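Local coordinates for MccB protein (Escherichia coli, PDB 6OM4) that adenylates the N-formylated MccA peptide through a phosphoramidate linkage in the biosynthesis of the Trojan-horse antibiotic microcin C7, at residues A135-N147 and L178-L192. Sequence-based numbering, arbitrary orientation.
Sequences ATSGIGEIILIDN and LLKRNSEISVSEIAL. With ND7 (5'-O-[(S)-amino(hydroxy)phosphoryl]adenosine), chain M.
In Ile-185, chi1 at 72° places CG1 between the backbone N and the carbonyl carbon, and the extended chi2 (171°) carries CD1 onto the methyl of Ala-135; CD1 and Ala-135 CB are 3.5 Å apart, a tight carbon contact. The same CD1 meets Ile-142 CD1, while Ile-185 CG2 lies against the carbonyl oxygen of Ile-139. Leu-178 joins this cluster with both branches: CD2 reaches Ala-135 CB, and CD1 meets Ile-142 CD1, the two side chains crossing at about a right angle.

Next to it, Asn-182 holds its CG trans to its own N, which turns the carboxamide toward the end of helix 125-136, and ND2 donates to Ala-135 O at 2.9 Å, tilted 24° from the carbonyl plane. Gly-138 N, part of the Schellman motif at the C-terminal end of that helix, reaches the same oxygen from the opposite face. Asn-182 OD1 takes the amide of Glu-184 in an Asx turn, so both ends of the carboxamide are tied down; ND2 also bonds to Tyr-92 OH.

From here strands 141-146 and 186-191 run parallel, joined by a beta-alpha-beta crossover through helix 170-181 in the Rossmann-like ThiF domain; 186-191 is the outermost strand at this end of the sheet. The ladder starts with Ser-186 N to Gly-140 O and continues through Leu-144 N to Ser-188 O (2.9 Å). It stretches at the far end, where Asp-146 N lies 3.3 Å from Ile-190 O. On the helix 170-181 side, Leu-144 CD1 packs on Val-187 CG1 (3.6 Å); on the other face Ile-143 CG2 meets Ile-190 CD1 (3.8 Å).

At the C-terminal end of the ladder, the carboxylate of Asp-146 grips the ligand ribose with one oxygen per hydroxyl: OD1 accepts from ND7 O2' and OD2 from ND7 O3', both at 2.7 Å. Backbone amides of Asp-148 and Cys-123 bond to OD1 and OD2 respectively, which should help hold the carboxylate's rotation.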
loop_
_atom_site.group_PDB
_atom_site.type_symbol
_atom_site.label_atom_id
_atom_site.label_comp_id
_atom_site.label_asym_id
_atom_site.label_seq_id
_atom_site.Cartn_x
_atom_site.Cartn_y
_atom_site.Cartn_z
ATOM N N ALA A 135 -6.097 -9.923 0.806
ATOM C CA ALA A 135 -6.814 -11.077 1.315
ATOM C C ALA A 135 -6.074 -11.643 2.530
ATOM O O ALA A 135 -6.666 -11.949 3.555
ATOM C CB ALA A 135 -6.974 -12.110 0.229
ATOM N N THR A 136 -4.745 -11.771 2.436
ATOM C CA THR A 136 -4.053 -12.427 3.503
ATOM C C THR A 136 -3.815 -11.478 4.683
ATOM O O THR A 136 -3.497 -11.977 5.746
ATOM C CB THR A 136 -2.765 -13.090 3.019
ATOM O OG1 THR A 136 -1.933 -12.086 2.444
ATOM C CG2 THR A 136 -3.059 -14.161 1.995
ATOM N N SER A 137 -4.001 -10.170 4.482
ATOM C CA SER A 137 -3.993 -9.191 5.568
ATOM C C SER A 137 -5.376 -9.051 6.202
ATOM O O SER A 137 -5.527 -8.337 7.183
ATOM C CB SER A 137 -3.417 -7.859 5.137
ATOM O OG SER A 137 -2.003 -7.994 5.039
ATOM N N GLY A 138 -6.389 -9.725 5.646
ATOM C CA GLY A 138 -7.714 -9.754 6.310
ATOM C C GLY A 138 -8.684 -8.648 5.914
ATOM O O GLY A 138 -9.681 -8.406 6.648
ATOM N N ILE A 139 -8.506 -8.018 4.746
ATOM C CA ILE A 139 -9.560 -7.187 4.166
ATOM C C ILE A 139 -10.810 -8.079 3.979
ATOM O O ILE A 139 -10.769 -9.156 3.354
ATOM C CB ILE A 139 -9.140 -6.538 2.828
ATOM C CG1 ILE A 139 -8.087 -5.445 3.014
ATOM C CG2 ILE A 139 -10.371 -5.996 2.101
ATOM C CD1 ILE A 139 -8.663 -4.160 3.573
ATOM N N GLY A 140 -11.942 -7.638 4.534
ATOM C CA GLY A 140 -13.085 -8.521 4.743
ATOM C C GLY A 140 -13.818 -8.887 3.453
ATOM O O GLY A 140 -14.413 -9.963 3.383
ATOM N N GLU A 141 -13.872 -7.955 2.495
ATOM C CA GLU A 141 -14.625 -8.121 1.259
ATOM C C GLU A 141 -13.845 -7.571 0.075
ATOM O O GLU A 141 -13.497 -6.418 0.058
ATOM C CB GLU A 141 -15.994 -7.449 1.312
ATOM C CG GLU A 141 -16.922 -7.983 0.243
ATOM C CD GLU A 141 -18.340 -7.432 0.251
ATOM O OE1 GLU A 141 -18.733 -6.793 1.272
ATOM O OE2 GLU A 141 -19.044 -7.645 -0.765
ATOM N N ILE A 142 -13.603 -8.448 -0.908
ATOM C CA ILE A 142 -12.886 -8.126 -2.100
ATOM C C ILE A 142 -13.781 -8.417 -3.323
ATOM O O ILE A 142 -14.350 -9.519 -3.470
ATOM C CB ILE A 142 -11.555 -8.901 -2.176
ATOM C CG1 ILE A 142 -10.666 -8.626 -0.956
ATOM C CG2 ILE A 142 -10.867 -8.589 -3.487
ATOM C CD1 ILE A 142 -9.328 -9.356 -0.999
ATOM N N ILE A 143 -13.912 -7.408 -4.201
ATOM C CA ILE A 143 -14.716 -7.509 -5.433
ATOM C C ILE A 143 -13.746 -7.455 -6.603
ATOM O O ILE A 143 -13.015 -6.485 -6.735
ATOM C CB ILE A 143 -15.744 -6.375 -5.568
ATOM C CG1 ILE A 143 -16.498 -6.104 -4.271
ATOM C CG2 ILE A 143 -16.671 -6.651 -6.753
ATOM C CD1 ILE A 143 -17.212 -7.261 -3.713
ATOM N N LEU A 144 -13.720 -8.526 -7.394
ATOM C CA LEU A 144 -12.835 -8.653 -8.523
ATOM C C LEU A 144 -13.583 -8.348 -9.826
ATOM O O LEU A 144 -14.598 -8.979 -10.140
ATOM C CB LEU A 144 -12.288 -10.082 -8.561
ATOM C CG LEU A 144 -11.671 -10.585 -7.274
ATOM C CD1 LEU A 144 -11.488 -12.077 -7.363
ATOM C CD2 LEU A 144 -10.358 -9.867 -6.998
ATOM N N ILE A 145 -13.025 -7.432 -10.613
ATOM C CA ILE A 145 -13.620 -7.001 -11.895
ATOM C C ILE A 145 -12.614 -7.181 -13.027
ATOM O O ILE A 145 -11.536 -6.565 -13.053
ATOM C CB ILE A 145 -14.086 -5.536 -11.798
ATOM C CG1 ILE A 145 -14.847 -5.327 -10.482
ATOM C CG2 ILE A 145 -14.904 -5.125 -13.025
ATOM C CD1 ILE A 145 -15.461 -3.929 -10.330
ATOM N N ASP A 146 -13.024 -7.979 -14.008
ATOM C CA ASP A 146 -12.252 -8.191 -15.225
ATOM C C ASP A 146 -13.166 -8.954 -16.172
ATOM O O ASP A 146 -14.159 -9.535 -15.728
ATOM C CB ASP A 146 -10.955 -8.971 -14.953
ATOM C CG ASP A 146 -9.799 -8.642 -15.902
ATOM O OD1 ASP A 146 -9.994 -8.679 -17.154
ATOM O OD2 ASP A 146 -8.707 -8.292 -15.392
ATOM N N ASN A 147 -12.780 -9.006 -17.444
ATOM C CA ASN A 147 -13.515 -9.806 -18.400
ATOM C C ASN A 147 -12.553 -10.649 -19.231
ATOM O O ASN A 147 -12.983 -11.267 -20.184
ATOM C CB ASN A 147 -14.313 -8.923 -19.347
ATOM C CG ASN A 147 -15.358 -9.709 -20.099
ATOM O OD1 ASN A 147 -16.034 -10.549 -19.492
ATOM N ND2 ASN A 147 -15.484 -9.451 -21.397
ATOM N N LEU A 178 -7.575 -16.858 -3.675
ATOM C CA LEU A 178 -7.678 -15.995 -2.535
ATOM C C LEU A 178 -8.328 -16.788 -1.404
ATOM O O LEU A 178 -7.901 -16.726 -0.278
ATOM C CB LEU A 178 -8.499 -14.733 -2.851
ATOM C CG LEU A 178 -7.868 -13.676 -3.773
ATOM C CD1 LEU A 178 -8.705 -12.413 -3.761
ATOM C CD2 LEU A 178 -6.437 -13.368 -3.368
ATOM N N LEU A 179 -9.394 -17.531 -1.716
ATOM C CA LEU A 179 -10.115 -18.268 -0.676
ATOM C C LEU A 179 -9.299 -19.485 -0.213
ATOM O O LEU A 179 -9.453 -19.947 0.919
ATOM C CB LEU A 179 -11.502 -18.647 -1.180
ATOM C CG LEU A 179 -12.468 -17.477 -1.352
ATOM C CD1 LEU A 179 -13.807 -17.943 -1.925
ATOM C CD2 LEU A 179 -12.717 -16.745 -0.042
ATOM N N LYS A 180 -8.374 -19.983 -1.039
ATOM C CA LYS A 180 -7.492 -21.039 -0.547
ATOM C C LYS A 180 -6.510 -20.506 0.501
ATOM O O LYS A 180 -5.999 -21.291 1.323
ATOM C CB LYS A 180 -6.701 -21.676 -1.678
ATOM C CG LYS A 180 -7.545 -22.645 -2.485
ATOM C CD LYS A 180 -6.913 -22.971 -3.816
ATOM C CE LYS A 180 -5.456 -23.392 -3.725
ATOM N NZ LYS A 180 -4.959 -23.941 -5.017
ATOM N N ARG A 181 -6.189 -19.207 0.400
ATOM C CA ARG A 181 -5.232 -18.540 1.263
ATOM C C ARG A 181 -5.870 -17.953 2.513
ATOM O O ARG A 181 -5.200 -17.936 3.558
ATOM C CB ARG A 181 -4.476 -17.473 0.473
ATOM C CG ARG A 181 -3.438 -18.121 -0.419
ATOM C CD ARG A 181 -2.928 -17.212 -1.511
ATOM N NE ARG A 181 -1.888 -17.897 -2.280
ATOM C CZ ARG A 181 -2.087 -18.826 -3.209
ATOM N NH1 ARG A 181 -3.313 -19.170 -3.576
ATOM N NH2 ARG A 181 -1.052 -19.410 -3.798
ATOM N N ASN A 182 -7.097 -17.461 2.397
ATOM C CA ASN A 182 -7.835 -16.937 3.536
ATOM C C ASN A 182 -9.333 -17.225 3.362
ATOM O O ASN A 182 -10.039 -16.517 2.651
ATOM C CB ASN A 182 -7.575 -15.447 3.767
ATOM C CG ASN A 182 -8.057 -14.997 5.117
ATOM O OD1 ASN A 182 -8.840 -15.715 5.744
ATOM N ND2 ASN A 182 -7.526 -13.880 5.599
ATOM N N SER A 183 -9.817 -18.248 4.049
ATOM C CA SER A 183 -11.183 -18.686 3.872
ATOM C C SER A 183 -12.124 -17.907 4.794
ATOM O O SER A 183 -13.323 -18.151 4.755
ATOM C CB SER A 183 -11.310 -20.150 4.079
ATOM O OG SER A 183 -10.820 -20.513 5.349
ATOM N N GLU A 184 -11.583 -16.956 5.560
ATOM C CA GLU A 184 -12.354 -16.137 6.528
ATOM C C GLU A 184 -12.927 -14.872 5.843
ATOM O O GLU A 184 -13.713 -14.171 6.460
ATOM C CB GLU A 184 -11.483 -15.787 7.748
ATOM C CG GLU A 184 -10.914 -17.013 8.489
ATOM C CD GLU A 184 -9.952 -16.792 9.665
ATOM O OE1 GLU A 184 -10.020 -15.717 10.326
ATOM O OE2 GLU A 184 -9.094 -17.700 9.920
ATOM N N ILE A 185 -12.555 -14.576 4.589
ATOM C CA ILE A 185 -12.998 -13.353 3.926
ATOM C C ILE A 185 -14.057 -13.686 2.871
ATOM O O ILE A 185 -14.339 -14.842 2.597
ATOM C CB ILE A 185 -11.815 -12.583 3.307
ATOM C CG1 ILE A 185 -11.270 -13.313 2.078
ATOM C CG2 ILE A 185 -10.752 -12.309 4.353
ATOM C CD1 ILE A 185 -10.273 -12.529 1.313
ATOM N N SER A 186 -14.631 -12.629 2.294
ATOM C CA SER A 186 -15.661 -12.716 1.257
ATOM C C SER A 186 -15.085 -12.188 -0.053
ATOM O O SER A 186 -14.508 -11.082 -0.049
ATOM C CB SER A 186 -16.865 -11.913 1.693
ATOM O OG SER A 186 -17.912 -12.041 0.742
ATOM N N VAL A 187 -15.255 -12.942 -1.155
ATOM C CA VAL A 187 -14.802 -12.528 -2.483
ATOM C C VAL A 187 -15.953 -12.718 -3.464
ATOM O O VAL A 187 -16.604 -13.750 -3.435
ATOM C CB VAL A 187 -13.577 -13.346 -2.940
ATOM C CG1 VAL A 187 -13.083 -12.871 -4.290
ATOM C CG2 VAL A 187 -12.467 -13.307 -1.888
ATOM N N SER A 188 -16.173 -11.721 -4.322
ATOM C CA SER A 188 -17.159 -11.782 -5.369
ATOM C C SER A 188 -16.524 -11.286 -6.688
ATOM O O SER A 188 -15.445 -10.681 -6.678
ATOM C CB SER A 188 -18.417 -11.045 -4.915
ATOM O OG SER A 188 -18.231 -9.640 -4.949
ATOM N N GLU A 189 -17.127 -11.676 -7.814
ATOM C CA GLU A 189 -16.640 -11.404 -9.134
ATOM C C GLU A 189 -17.680 -10.585 -9.903
ATOM O O GLU A 189 -18.880 -10.799 -9.742
ATOM C CB GLU A 189 -16.418 -12.709 -9.902
ATOM C CG GLU A 189 -15.480 -13.686 -9.233
ATOM C CD GLU A 189 -15.585 -15.036 -9.919
ATOM O OE1 GLU A 189 -15.290 -15.082 -11.157
ATOM O OE2 GLU A 189 -16.008 -16.028 -9.244
ATOM N N ILE A 190 -17.208 -9.696 -10.779
ATOM C CA ILE A 190 -18.040 -8.980 -11.768
ATOM C C ILE A 190 -17.326 -9.079 -13.130
ATOM O O ILE A 190 -16.153 -8.661 -13.243
ATOM C CB ILE A 190 -18.286 -7.497 -11.372
ATOM C CG1 ILE A 190 -18.967 -7.340 -10.018
ATOM C CG2 ILE A 190 -19.081 -6.787 -12.460
ATOM C CD1 ILE A 190 -19.121 -5.899 -9.580
ATOM N N ALA A 191 -18.001 -9.662 -14.141
ATOM C CA ALA A 191 -17.448 -9.770 -15.488
ATOM C C ALA A 191 -17.775 -8.492 -16.265
ATOM O O ALA A 191 -18.913 -8.308 -16.725
ATOM C CB ALA A 191 -17.958 -11.017 -16.196
ATOM N N LEU A 192 -16.786 -7.598 -16.432
ATOM C CA LEU A 192 -17.060 -6.312 -16.989
ATOM C C LEU A 192 -15.788 -5.772 -17.623
ATOM O O LEU A 192 -14.717 -5.881 -17.036
ATOM C CB LEU A 192 -17.555 -5.400 -15.866
ATOM C CG LEU A 192 -17.842 -3.945 -16.229
ATOM C CD1 LEU A 192 -19.002 -3.821 -17.216
ATOM C CD2 LEU A 192 -18.129 -3.141 -14.963
HETATM O O1A ND7 M . -2.217 -6.022 -18.510
HETATM P PA ND7 M . -2.085 -6.062 -17.014
HETATM O O2A ND7 M . -1.149 -7.100 -16.412
HETATM N N3A ND7 M . -1.539 -4.505 -16.610
HETATM O "O5'" ND7 M . -3.469 -6.264 -16.267
HETATM C "C5'" ND7 M . -4.544 -5.355 -16.656
HETATM C "C4'" ND7 M . -5.854 -6.101 -16.295
HETATM C "C3'" ND7 M . -6.083 -7.242 -17.343
HETATM O "O3'" ND7 M . -6.367 -8.452 -16.756
HETATM C "C2'" ND7 M . -7.200 -6.588 -18.263
HETATM O "O2'" ND7 M . -8.134 -7.627 -18.752
HETATM C "C1'" ND7 M . -7.876 -5.757 -17.458
HETATM O "O4'" ND7 M . -6.802 -5.221 -16.369
HETATM N N9 ND7 M . -8.420 -4.567 -18.047
HETATM C C4 ND7 M . -9.703 -4.127 -17.918
HETATM C C5 ND7 M . -9.804 -2.968 -18.601
HETATM N N7 ND7 M . -8.594 -2.683 -19.137
HETATM C C8 ND7 M . -7.771 -3.649 -18.780
HETATM N N3 ND7 M . -10.765 -4.655 -17.273
HETATM C C2 ND7 M . -11.898 -4.022 -17.300
HETATM N N1 ND7 M . -12.034 -2.880 -17.983
HETATM C C6 ND7 M . -11.029 -2.336 -18.617
HETATM N N6 ND7 M . -11.204 -1.096 -19.352
#